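Local structure of omega-class glutathione S-transferase (Bombyx mori, 3WD6) at residues Phe169-Gly172 / Ala178-Met181. The protein probably acts as a glutathione transferase with glutathione-dependent dehydroascorbate reductase activity, and binds glutathione in its active site. Numbering follows the deposited sequence.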
loop_
_atom_site.group_PDB
_atom_site.type_symbol
_atom_site.label_atom_id
_atom_site.label_comp_id
_atom_site.label_asym_id
_atom_site.label_seq_id
_atom_site.Cartn_x
_atom_site.Cartn_y
_atom_site.Cartn_z
ATOM N N PHE A 169 10.080 15.051 -0.894
ATOM C CA PHE A 169 9.061 14.088 -1.292
ATOM C C PHE A 169 8.344 14.564 -2.548
ATOM O O PHE A 169 8.379 15.753 -2.891
ATOM C CB PHE A 169 8.037 13.894 -0.166
ATOM C CG PHE A 169 8.631 13.359 1.112
ATOM C CD1 PHE A 169 9.139 12.068 1.163
ATOM C CD2 PHE A 169 8.676 14.147 2.269
ATOM C CE1 PHE A 169 9.695 11.563 2.342
ATOM C CE2 PHE A 169 9.229 13.643 3.461
ATOM C CZ PHE A 169 9.740 12.344 3.496
ATOM N N LEU A 170 7.683 13.638 -3.231
ATOM C CA LEU A 170 6.943 14.008 -4.422
ATOM C C LEU A 170 5.977 15.163 -4.133
ATOM O O LEU A 170 5.841 16.096 -4.931
ATOM C CB LEU A 170 6.192 12.800 -4.963
ATOM C CG LEU A 170 7.086 11.716 -5.574
ATOM C CD1 LEU A 170 6.291 10.387 -5.797
ATOM C CD2 LEU A 170 7.758 12.207 -6.869
ATOM N N ASP A 171 5.316 15.126 -2.986
ATOM C CA ASP A 171 4.313 16.149 -2.704
ATOM C C ASP A 171 4.817 17.370 -1.919
ATOM O O ASP A 171 4.035 18.284 -1.641
ATOM C CB ASP A 171 3.067 15.528 -2.053
ATOM C CG ASP A 171 2.190 14.811 -3.072
ATOM O OD1 ASP A 171 1.798 15.467 -4.065
ATOM O OD2 ASP A 171 1.923 13.592 -2.914
ATOM N N GLY A 172 6.115 17.412 -1.617
ATOM C CA GLY A 172 6.704 18.581 -0.977
ATOM C C GLY A 172 7.701 18.202 0.105
ATOM O O GLY A 172 8.515 17.289 -0.107
ATOM N N ALA A 178 0.706 11.168 -3.837
ATOM C CA ALA A 178 1.594 10.511 -4.780
ATOM C C ALA A 178 2.590 9.633 -4.009
ATOM O O ALA A 178 2.780 8.449 -4.331
ATOM C CB ALA A 178 2.314 11.549 -5.626
ATOM N N ASP A 179 3.205 10.203 -2.977
ATOM C CA ASP A 179 4.130 9.428 -2.169
ATOM C C ASP A 179 3.436 8.238 -1.523
ATOM O O ASP A 179 3.860 7.097 -1.698
ATOM C CB ASP A 179 4.770 10.295 -1.094
ATOM C CG ASP A 179 5.452 11.525 -1.665
ATOM O OD1 ASP A 179 6.589 11.392 -2.202
ATOM O OD2 ASP A 179 4.847 12.629 -1.554
ATOM N N TYR A 180 2.370 8.496 -0.776
ATOM C CA TYR A 180 1.729 7.428 -0.015
ATOM C C TYR A 180 1.138 6.352 -0.907
ATOM O O TYR A 180 1.137 5.171 -0.531
ATOM C CB TYR A 180 0.642 7.971 0.910
ATOM C CG TYR A 180 1.193 8.688 2.128
ATOM C CD1 TYR A 180 2.263 8.148 2.859
ATOM C CD2 TYR A 180 0.667 9.917 2.534
ATOM C CE1 TYR A 180 2.783 8.807 3.975
ATOM C CE2 TYR A 180 1.180 10.587 3.643
ATOM C CZ TYR A 180 2.237 10.024 4.366
ATOM O OH TYR A 180 2.728 10.671 5.480
ATOM N N MET A 181 0.628 6.743 -2.077
ATOM C CA MET A 181 -0.128 5.791 -2.906
ATOM C C MET A 181 0.801 4.839 -3.679
ATOM O O MET A 181 0.368 3.775 -4.149
ATOM C CB MET A 181 -1.116 6.502 -3.846
ATOM C CG MET A 181 -2.246 7.236 -3.130
ATOM S SD MET A 181 -3.217 6.172 -2.035
ATOM C CE MET A 181 -2.442 6.496 -0.442
#
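Ala178, in the first turn of helix 177-189, gives its backbone N-H to the carboxylate of Asp171, with Ala178 N to Asp171 OD2 at 2.9 Å. The oxygen is met nearly along its C-O axis and the bond is bent (131° at the hydrogen). Aspartate suits this place because the first-turn amides have no helical carbonyl to receive them, and with CG beside its own backbone N (chi1 -77°) Asp171 turns an oxygen onto one. The small methyl of Ala178 lets the turn come near: its CB lies 4.1 Å from Leu170 CB.

Asp179 follows and carries most of the contact. Residues 169-172 form a type I beta turn whose two central amides are gripped by the carboxylate of Asp179, one per oxygen: Asp179 OD1 accepts Leu170 N at 2.7 Å and Asp179 OD2 accepts Asp171 N at 2.9 Å, both through syn lone pairs. This fork fixes the carboxylate's rotation. Leu170 CB sits 3.1 Å from Asp179 OD1, helping to bury it. Tyr211 OH also binds OD1, and Gly176 N binds OD2. This last bond is the reciprocal half of a capping box, the N-cap glycine having no side chain for the other half; Pro175 and Tyr180 touch across it as in a hydrophobic staple, a pairing familiar from the C-terminal domain of glutathione transferases.

The two carboxylates stand nearly perpendicular, Asp171 OD2 and Asp179 OD2 3.4 Å apart. Their repulsion is probably offset by the N-H groups around them and the positive end of the helix dipole, so two closely spaced acids, Asp179 buried and Asp171 partly exposed, can tie the preceding loop to the helix start.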